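Local coordinates for protein Thf1 (Thermosynechococcus elongatus, PDB 5MJR), which may take part in the biogenesis of photosynthetic membranes and associates with the FtsH protease complex involved in photosystem II repair, at residues A[165-168]-A[173-176]; A[177-180]-A[185-188]; A[119-122]-A[128-131]; A[152-157]-A[194-199]. All coordinates share one frame; numbering follows the deposited sequence.

Contact 1. Residues A[165-168]-A[173-176]; sequences GEVT and ETLD
Val167 and Thr174 meet with their side chains crossing at about a right angle, and together they make the whole contact. Two parts of Val167 face the threonine: its main-chain carbonyl and its CG1 methyl. The carbonyl deals with the hydroxyl. Thr174 OG1 lies 2.8 Å from Val167 O, at hydrogen-bonding distance. His170 O, four residues earlier and just before helix 171-178, is a second acceptor within reach of this hydroxyl, so the two carbonyls share it as a neighbour. The segments belong to helix 166-169 and helix 171-178. The contact closes the short connection between these two successive short helices of an all-helical fold, with the buried hydroxyl next to a carbonyl near the end of the first helix. The methyl groups meet beside this polar pair. Val167 CG1 stands 3.7 Å from Thr174 CG2 and 3.6 Å from Thr174 OG1, and so touches both branches of the threonine. Thr174 CG2 is anti to the backbone N, while OG1 sits beside that N (chi1 -64°) and faces the valine carbonyl. With an alanine at Thr174, the Val167 carbonyl would probably lose its hydroxyl neighbour and a gap would open beside the valine methyl. Leu160 of helix 150-162 also touches Thr174, which places the threonine against that helix.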
loop_
_atom_site.group_PDB
_atom_site.type_symbol
_atom_site.label_atom_id
_atom_site.label_comp_id
_atom_site.label_asym_id
_atom_site.label_seq_id
_atom_site.Cartn_x
_atom_site.Cartn_y
_atom_site.Cartn_z
ATOM N N GLY A 165 -3.317 19.921 -0.087
ATOM C CA GLY A 165 -2.619 19.676 -1.323
ATOM C C GLY A 165 -1.143 20.085 -1.410
ATOM O O GLY A 165 -0.370 19.510 -2.133
ATOM N N GLU A 166 -0.782 21.093 -0.615
ATOM C CA GLU A 166 0.626 21.398 -0.564
ATOM C C GLU A 166 1.599 20.294 -0.387
ATOM O O GLU A 166 2.846 20.387 -0.747
ATOM C CB GLU A 166 0.934 22.611 0.355
ATOM N N VAL A 167 1.117 19.276 0.392
ATOM C CA VAL A 167 2.025 18.432 0.957
ATOM C C VAL A 167 2.726 17.504 -0.056
ATOM O O VAL A 167 3.871 17.231 0.066
ATOM C CB VAL A 167 1.293 17.665 2.126
ATOM C CG1 VAL A 167 1.971 16.463 2.559
ATOM C CG2 VAL A 167 0.885 18.615 3.212
ATOM N N THR A 168 2.003 16.950 -1.037
ATOM C CA THR A 168 2.594 16.039 -2.040
ATOM C C THR A 168 3.140 16.795 -3.254
ATOM O O THR A 168 3.959 16.258 -3.986
ATOM C CB THR A 168 1.642 14.874 -2.502
ATOM O OG1 THR A 168 0.435 15.519 -2.895
ATOM C CG2 THR A 168 1.449 13.939 -1.379
ATOM N N GLU A 173 10.182 18.244 0.446
ATOM C CA GLU A 173 10.188 18.956 1.673
ATOM C C GLU A 173 9.442 18.193 2.732
ATOM O O GLU A 173 9.826 18.106 3.898
ATOM C CB GLU A 173 9.507 20.316 1.416
ATOM C CG GLU A 173 9.703 21.342 2.450
ATOM C CD GLU A 173 10.273 22.636 1.735
ATOM O OE1 GLU A 173 10.499 23.715 2.425
ATOM O OE2 GLU A 173 10.544 22.542 0.460
ATOM N N THR A 174 8.315 17.620 2.334
ATOM C CA THR A 174 7.495 16.857 3.300
ATOM C C THR A 174 8.277 15.644 3.893
ATOM O O THR A 174 8.247 15.415 5.117
ATOM C CB THR A 174 6.156 16.412 2.645
ATOM O OG1 THR A 174 5.413 17.603 2.324
ATOM C CG2 THR A 174 5.404 15.461 3.511
ATOM N N LEU A 175 8.862 14.861 2.988
ATOM C CA LEU A 175 9.617 13.702 3.399
ATOM C C LEU A 175 10.775 14.101 4.365
ATOM O O LEU A 175 11.036 13.458 5.351
ATOM C CB LEU A 175 10.084 12.878 2.229
ATOM C CG LEU A 175 8.958 12.214 1.433
ATOM C CD1 LEU A 175 9.508 11.530 0.205
ATOM C CD2 LEU A 175 8.072 11.251 2.243
ATOM N N ASP A 176 11.460 15.173 3.998
ATOM C CA ASP A 176 12.517 15.686 4.866
ATOM C C ASP A 176 12.036 16.122 6.253
ATOM O O ASP A 176 12.772 15.923 7.212
ATOM C CB ASP A 176 13.248 16.793 4.197
ATOM C CG ASP A 176 14.192 16.329 3.085
ATOM O OD1 ASP A 176 14.532 15.080 3.040
ATOM O OD2 ASP A 176 14.593 17.212 2.298
#

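Contact 2. Residues A[177-180]-A[185-188]; sequences QLAP and PIEK. With SO4 (sulfate ion), chain B.
Ile186 packs against Ala179 and Leu178, and this small apolar patch is the tight part of the contact. The isoleucine points toward the other segment, and its CB, CG1 and CG2 all meet the alanine. Its CG1 is 3.8 Å from Ala179 CA, touching the main chain itself. The CB atoms of Ala179 and Ile186 are 4.0 Å apart, and Ile186 CG2 is 4.1 Å from the same alanine methyl. Ile186 CG1 sits beside its backbone N (chi1 -75°), which carries CD1 toward Leu178. There the packing is more relaxed, with Leu178 CB 4.3 Å from Ile186 CD1. Ile186 and Leu178 are buried, whereas Ala179 is exposed at the edge of the patch. No hydrogen bond joins the two segments. Pro185 occupies the N-cap position of the helix that Ile186 begins. The solvent side is quite different. Lys188 takes no part in the patch; its chain runs extended beyond CG. Its NZ donates a hydrogen bond of 2.6 Å to O1 of a sulfate ion, which is also bound by Arg191 NH1. The sulfate probably comes from the crystallisation liquor, and the two cations make a natural site for it. In the fold, the contact brackets the turn from helix 171-178 into helix 186-198. Leu175, one turn before Ala179, also touches Ile186. Leu127 of helix 123-131 also meets Gln177 and Leu178.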
loop_
_atom_site.group_PDB
_atom_site.type_symbol
_atom_site.label_atom_id
_atom_site.label_comp_id
_atom_site.label_asym_id
_atom_site.label_seq_id
_atom_site.Cartn_x
_atom_site.Cartn_y
_atom_site.Cartn_z
ATOM N N GLN A 177 10.852 16.676 6.348
ATOM C CA GLN A 177 10.290 17.060 7.643
ATOM C C GLN A 177 9.983 15.797 8.497
ATOM O O GLN A 177 10.029 15.787 9.695
ATOM C CB GLN A 177 8.999 17.841 7.452
ATOM C CG GLN A 177 9.143 19.244 6.901
ATOM C CD GLN A 177 7.895 20.078 6.918
ATOM O OE1 GLN A 177 7.375 20.526 5.863
ATOM N NE2 GLN A 177 7.428 20.351 8.134
ATOM N N LEU A 178 9.508 14.728 7.839
ATOM C CA LEU A 178 9.151 13.501 8.539
ATOM C C LEU A 178 10.402 12.738 9.018
ATOM O O LEU A 178 10.284 12.009 10.011
ATOM C CB LEU A 178 8.309 12.599 7.630
ATOM C CG LEU A 178 6.915 13.048 7.401
ATOM C CD1 LEU A 178 6.205 12.230 6.289
ATOM C CD2 LEU A 178 6.098 12.965 8.705
ATOM N N ALA A 179 11.512 12.870 8.345
ATOM C CA ALA A 179 12.668 11.984 8.573
ATOM C C ALA A 179 13.130 12.027 10.061
ATOM O O ALA A 179 13.372 10.940 10.608
ATOM C CB ALA A 179 13.811 12.320 7.608
ATOM N N PRO A 180 13.210 13.205 10.734
ATOM C CA PRO A 180 13.608 13.163 12.155
ATOM C C PRO A 180 12.522 12.754 13.123
ATOM O O PRO A 180 12.797 12.619 14.324
ATOM C CB PRO A 180 14.109 14.586 12.372
ATOM C CG PRO A 180 13.452 15.404 11.346
ATOM C CD PRO A 180 13.118 14.579 10.225
ATOM N N PRO A 185 11.966 4.334 7.298
ATOM C CA PRO A 185 13.263 4.780 6.705
ATOM C C PRO A 185 13.044 5.634 5.475
ATOM O O PRO A 185 12.801 5.201 4.320
ATOM C CB PRO A 185 13.922 3.448 6.340
ATOM C CG PRO A 185 12.747 2.552 6.069
ATOM C CD PRO A 185 11.738 2.911 7.082
ATOM N N ILE A 186 13.089 6.932 5.721
ATOM C CA ILE A 186 12.691 7.903 4.698
ATOM C C ILE A 186 13.636 7.861 3.439
ATOM O O ILE A 186 13.152 8.112 2.330
ATOM C CB ILE A 186 12.575 9.349 5.281
ATOM C CG1 ILE A 186 11.269 9.483 6.134
ATOM C CG2 ILE A 186 12.452 10.386 4.218
ATOM C CD1 ILE A 186 9.959 9.311 5.386
ATOM N N GLU A 187 14.907 7.473 3.570
ATOM C CA GLU A 187 15.702 7.385 2.338
ATOM C C GLU A 187 15.235 6.271 1.396
ATOM O O GLU A 187 15.254 6.406 0.172
ATOM C CB GLU A 187 17.232 7.321 2.552
ATOM C CG GLU A 187 17.859 8.628 3.139
ATOM C CD GLU A 187 17.578 9.884 2.261
ATOM O OE1 GLU A 187 18.080 9.890 1.094
ATOM O OE2 GLU A 187 16.868 10.842 2.747
ATOM N N LYS A 188 14.810 5.150 1.983
ATOM C CA LYS A 188 14.162 4.093 1.214
ATOM C C LYS A 188 12.794 4.466 0.697
ATOM O O LYS A 188 12.478 4.163 -0.460
ATOM C CB LYS A 188 14.007 2.843 2.125
ATOM C CG LYS A 188 15.308 2.274 2.558
ATOM C CD LYS A 188 15.048 0.965 3.326
ATOM C CE LYS A 188 16.361 0.397 3.713
ATOM N NZ LYS A 188 16.243 -0.890 4.375
HETATM S S SO4 B . 15.144 -2.743 1.348
HETATM O O1 SO4 B . 15.039 -2.686 2.847
HETATM O O2 SO4 B . 16.157 -1.724 0.920
HETATM O O3 SO4 B . 13.779 -2.416 0.821
HETATM O O4 SO4 B . 15.577 -4.017 0.809
#

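Contact 3. Residues A[119-122]-A[128-131]; sequences QGRP and DELN
Arg121 has an extended backbone (phi/psi -66°/143°) in the loop before helix 123-131, and it faces Glu129, which is in helical conformation near the far end of that helix. The motif is a water-bridged ion pair on the protein surface. It ties the loop that leads into a helix to a side chain about two turns along it. Both residues point their side chains toward each other. The Arg121 chain extends from CG to NE and brings NH1 to Glu129. Glu129 comes to meet it with CG anti to the backbone N (chi1 -167°) and the rest of its chain extended. The guanidinium and carboxylate planes are only 18° apart, and Glu129 OE1 lies at the edge of the guanidinium, near its plane. The direct salt bridge is long, 3.6 Å between Arg121 NH1 and Glu129 OE1. Each group has another partner. Arg121 NH2 is hydrogen-bonded to Gln117 O, and Glu129 OE2 to Ser136 OG, which would fix how the two flat groups are turned. Backbone hydrogen bonds of Gly120 with Glu162 and of Arg121 with Ala164 also hold the loop. Two waters complete the bridge. Both lie in the guanidinium plane at its edge, and both accept from Arg121 NH1 and donate to Glu129 OE1. Water 1 is 2.8 Å from each of these atoms.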
loop_
_atom_site.group_PDB
_atom_site.type_symbol
_atom_site.label_atom_id
_atom_site.label_comp_id
_atom_site.label_asym_id
_atom_site.label_seq_id
_atom_site.Cartn_x
_atom_site.Cartn_y
_atom_site.Cartn_z
ATOM N N GLN A 119 -8.148 13.975 6.228
ATOM C CA GLN A 119 -8.341 14.825 5.087
ATOM C C GLN A 119 -8.257 16.335 5.381
ATOM O O GLN A 119 -8.882 16.789 6.363
ATOM C CB GLN A 119 -9.728 14.514 4.505
ATOM C CG GLN A 119 -9.814 14.594 2.993
ATOM C CD GLN A 119 -11.015 13.765 2.462
ATOM O OE1 GLN A 119 -12.120 14.222 2.684
ATOM N NE2 GLN A 119 -10.806 12.497 1.897
ATOM N N GLY A 120 -7.399 17.038 4.588
ATOM C CA GLY A 120 -7.271 18.532 4.612
ATOM C C GLY A 120 -6.208 19.155 5.487
ATOM O O GLY A 120 -5.723 20.291 5.179
ATOM N N ARG A 121 -5.744 18.365 6.438
ATOM C CA ARG A 121 -4.822 18.861 7.461
ATOM C C ARG A 121 -3.517 19.243 6.923
ATOM O O ARG A 121 -2.984 18.615 5.952
ATOM C CB ARG A 121 -4.649 17.862 8.598
ATOM C CG ARG A 121 -5.911 17.486 9.298
ATOM C CD ARG A 121 -5.623 16.537 10.464
ATOM N NE ARG A 121 -6.848 15.804 10.787
ATOM C CZ ARG A 121 -7.030 14.996 11.810
ATOM N NH1 ARG A 121 -6.144 14.824 12.779
ATOM N NH2 ARG A 121 -8.171 14.276 11.815
ATOM N N PRO A 122 -2.958 20.359 7.536
ATOM C CA PRO A 122 -1.643 20.693 7.160
ATOM C C PRO A 122 -0.688 19.750 7.817
ATOM O O PRO A 122 -1.000 19.175 8.832
ATOM C CB PRO A 122 -1.491 22.174 7.694
ATOM C CG PRO A 122 -2.309 22.087 8.977
ATOM C CD PRO A 122 -3.515 21.330 8.472
ATOM N N ASP A 128 2.533 17.576 14.991
ATOM C CA ASP A 128 2.213 17.815 16.377
ATOM C C ASP A 128 1.635 16.524 17.046
ATOM O O ASP A 128 1.981 16.153 18.158
ATOM C CB ASP A 128 1.197 18.919 16.519
ATOM C CG ASP A 128 1.781 20.306 16.308
ATOM O OD1 ASP A 128 3.053 20.409 16.334
ATOM O OD2 ASP A 128 0.968 21.274 16.171
ATOM N N GLU A 129 0.775 15.793 16.296
ATOM C CA GLU A 129 0.194 14.561 16.816
ATOM C C GLU A 129 1.261 13.476 16.982
ATOM O O GLU A 129 1.336 12.794 18.019
ATOM C CB GLU A 129 -0.936 14.139 15.919
ATOM C CG GLU A 129 -1.729 13.091 16.556
ATOM C CD GLU A 129 -3.064 12.685 15.850
ATOM O OE1 GLU A 129 -3.637 13.434 14.996
ATOM O OE2 GLU A 129 -3.581 11.642 16.267
ATOM N N LEU A 130 2.158 13.342 16.013
ATOM C CA LEU A 130 3.286 12.405 16.157
ATOM C C LEU A 130 4.159 12.787 17.382
ATOM O O LEU A 130 4.544 11.924 18.187
ATOM C CB LEU A 130 4.078 12.302 14.917
ATOM C CG LEU A 130 3.367 11.647 13.711
ATOM C CD1 LEU A 130 4.098 11.939 12.411
ATOM C CD2 LEU A 130 3.229 10.165 13.903
ATOM N N ASN A 131 4.458 14.084 17.472
ATOM C CA ASN A 131 5.380 14.526 18.515
ATOM C C ASN A 131 4.750 14.419 19.942
ATOM O O ASN A 131 5.458 14.549 20.930
ATOM C CB ASN A 131 5.827 15.931 18.162
ATOM C CG ASN A 131 6.840 15.909 17.064
ATOM O OD1 ASN A 131 7.605 14.941 16.922
ATOM N ND2 ASN A 131 6.914 16.984 16.343
HETATM O O HOH W 1 -6.319 12.840 14.758
HETATM O O HOH W 2 -3.365 15.685 13.461
#

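Contact 4. Residues A[152-157]-A[194-199]; sequences HAVGLY and ELYRSN
Tyr157, Tyr196 and Val154 have the most surface buried in this meeting of helix 150-162 with helix 186-198. Val154 and Tyr196 form its apolar half, with their side chains crossing at about a right angle. Val154 CG2 sits over a face of the Tyr196 ring, 3.9 Å from the centroid and 14° off the ring normal, which is a CH-pi contact. The other methyl, Val154 CG1, lies nearer the hydroxyl end, 3.8 Å from Tyr196 CZ. Tyr196 has CG anti to its backbone N (chi1 -179°), and this swings the ring across to the valine. With an alanine in place of Tyr196, both Val154 methyls would probably lose the aromatic surface they rest on. Thr75 of helix 67-80 touches both residues, so a third helix borders the pair. Tyr157 makes the other half, one turn along from Val154. Arg197 bends at chi2 and chi3, bringing its guanidinium to the phenol end of this ring at 42° to the ring plane. Tyr157 OH and Arg197 NH1 are 2.9 Å apart. Leu193 and Leu171 also touch Tyr157. Helix 186-198 lies at the start of a region predicted as coiled coil; in this contact it packs on helix 150-162 of the same chain. An apolar CH-pi half thus adjoins a polar half at the exposed arginine, where the positive guanidinium would probably be stabilised by the partly negative phenol oxygen next to it.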
loop_
_atom_site.group_PDB
_atom_site.type_symbol
_atom_site.label_atom_id
_atom_site.label_comp_id
_atom_site.label_asym_id
_atom_site.label_seq_id
_atom_site.Cartn_x
_atom_site.Cartn_y
_atom_site.Cartn_z
ATOM N N HIS A 152 4.869 0.084 2.162
ATOM C CA HIS A 152 4.672 1.088 3.201
ATOM C C HIS A 152 4.992 2.500 2.677
ATOM O O HIS A 152 4.322 3.450 3.080
ATOM C CB HIS A 152 5.672 0.796 4.309
ATOM C CG HIS A 152 5.390 -0.464 5.047
ATOM N ND1 HIS A 152 6.321 -1.469 5.084
ATOM C CD2 HIS A 152 4.316 -0.835 5.788
ATOM C CE1 HIS A 152 5.781 -2.425 5.866
ATOM N NE2 HIS A 152 4.550 -2.082 6.286
ATOM N N ALA A 153 5.908 2.631 1.714
ATOM C CA ALA A 153 6.143 3.900 1.011
ATOM C C ALA A 153 4.928 4.371 0.219
ATOM O O ALA A 153 4.520 5.483 0.263
ATOM C CB ALA A 153 7.373 3.883 0.123
ATOM N N VAL A 154 4.311 3.423 -0.526
ATOM C CA VAL A 154 3.104 3.698 -1.275
ATOM C C VAL A 154 2.015 4.166 -0.328
ATOM O O VAL A 154 1.283 5.118 -0.597
ATOM C CB VAL A 154 2.718 2.527 -2.198
ATOM C CG1 VAL A 154 1.381 2.818 -2.884
ATOM C CG2 VAL A 154 3.837 2.248 -3.217
ATOM N N GLY A 155 1.835 3.440 0.757
ATOM C CA GLY A 155 0.866 3.811 1.741
ATOM C C GLY A 155 1.106 5.258 2.293
ATOM O O GLY A 155 0.144 6.019 2.469
ATOM N N LEU A 156 2.382 5.545 2.639
ATOM C CA LEU A 156 2.692 6.905 3.132
ATOM C C LEU A 156 2.261 7.967 2.114
ATOM O O LEU A 156 1.634 8.935 2.467
ATOM C CB LEU A 156 4.156 7.019 3.472
ATOM C CG LEU A 156 4.617 8.360 3.957
ATOM C CD1 LEU A 156 3.992 8.773 5.276
ATOM C CD2 LEU A 156 6.096 8.499 4.009
ATOM N N TYR A 157 2.579 7.754 0.847
ATOM C CA TYR A 157 2.204 8.712 -0.185
ATOM C C TYR A 157 0.709 8.905 -0.266
ATOM O O TYR A 157 0.211 10.054 -0.361
ATOM C CB TYR A 157 2.792 8.237 -1.517
ATOM C CG TYR A 157 2.496 9.248 -2.591
ATOM C CD1 TYR A 157 3.218 10.392 -2.777
ATOM C CD2 TYR A 157 1.502 8.971 -3.518
ATOM C CE1 TYR A 157 2.972 11.213 -3.865
ATOM C CE2 TYR A 157 1.210 9.811 -4.588
ATOM C CZ TYR A 157 1.934 10.953 -4.723
ATOM O OH TYR A 157 1.663 11.767 -5.813
ATOM N N GLU A 194 10.106 7.307 -5.908
ATOM C CA GLU A 194 10.582 7.742 -7.238
ATOM C C GLU A 194 10.248 6.627 -8.204
ATOM O O GLU A 194 9.817 6.916 -9.312
ATOM C CB GLU A 194 12.053 8.159 -7.228
ATOM C CG GLU A 194 12.570 8.720 -8.516
ATOM C CD GLU A 194 13.674 9.734 -8.384
ATOM O OE1 GLU A 194 14.211 9.853 -7.253
ATOM O OE2 GLU A 194 13.962 10.419 -9.446
ATOM N N LEU A 195 10.580 5.347 -7.888
ATOM C CA LEU A 195 10.274 4.215 -8.734
ATOM C C LEU A 195 8.805 4.126 -9.001
ATOM O O LEU A 195 8.314 4.025 -10.186
ATOM C CB LEU A 195 10.820 2.890 -8.110
ATOM C CG LEU A 195 10.777 1.616 -8.974
ATOM C CD1 LEU A 195 11.560 1.890 -10.203
ATOM C CD2 LEU A 195 11.278 0.426 -8.141
ATOM N N TYR A 196 8.007 4.090 -7.960
ATOM C CA TYR A 196 6.591 3.934 -8.142
ATOM C C TYR A 196 6.054 5.015 -9.134
ATOM O O TYR A 196 5.256 4.766 -9.987
ATOM C CB TYR A 196 5.897 4.086 -6.797
ATOM C CG TYR A 196 4.396 3.941 -6.770
ATOM C CD1 TYR A 196 3.762 2.728 -6.977
ATOM C CD2 TYR A 196 3.595 5.049 -6.408
ATOM C CE1 TYR A 196 2.352 2.656 -6.951
ATOM C CE2 TYR A 196 2.211 4.982 -6.356
ATOM C CZ TYR A 196 1.596 3.744 -6.595
ATOM O OH TYR A 196 0.244 3.660 -6.559
ATOM N N ARG A 197 6.342 6.306 -8.851
ATOM C CA ARG A 197 5.838 7.454 -9.594
ATOM C C ARG A 197 6.336 7.474 -11.016
ATOM O O ARG A 197 5.572 7.714 -11.948
ATOM C CB ARG A 197 6.076 8.762 -8.893
ATOM C CG ARG A 197 5.190 9.016 -7.644
ATOM C CD ARG A 197 3.743 9.425 -8.054
ATOM N NE ARG A 197 3.817 10.618 -8.939
ATOM C CZ ARG A 197 4.062 11.894 -8.569
ATOM N NH1 ARG A 197 4.110 12.231 -7.263
ATOM N NH2 ARG A 197 4.046 12.849 -9.494
ATOM N N SER A 198 7.563 7.030 -11.220
ATOM C CA SER A 198 8.146 7.073 -12.560
ATOM C C SER A 198 7.589 5.941 -13.400
ATOM O O SER A 198 7.603 6.041 -14.640
ATOM C CB SER A 198 9.648 7.007 -12.529
ATOM O OG SER A 198 10.102 8.126 -11.806
ATOM N N ASN A 199 6.955 4.979 -12.747
ATOM C CA ASN A 199 6.528 3.771 -13.511
ATOM C C ASN A 199 4.984 3.682 -13.704
ATOM O O ASN A 199 4.490 2.711 -14.305
ATOM C CB ASN A 199 7.060 2.500 -12.944
ATOM C CG ASN A 199 8.484 2.320 -13.230
ATOM O OD1 ASN A 199 8.936 2.559 -14.332
ATOM N ND2 ASN A 199 9.232 1.964 -12.197
#

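Along the chain contact 3 comes first, closing before the other three open. Contact 4 then joins helix 150-162 to helix 186-198, and contacts 1 and 2 are nested inside the loop it closes. Contacts 1 and 2 share helix 171-178; contacts 2 and 4 share helix 186-198. The centres of contacts 1 and 2 are about 12 Å apart, and each lies about 14 Å from that of contact 4. All three touch one another, with Leu156, Leu175, Leu178 and Ile186 as common apolar ground. Contact 3 touches none of them; its centre is about 12 Å from contact 1's and 21 Å from contact 4's. Neighbouring elements and one longer-range helix pairing thus build this all-helical region.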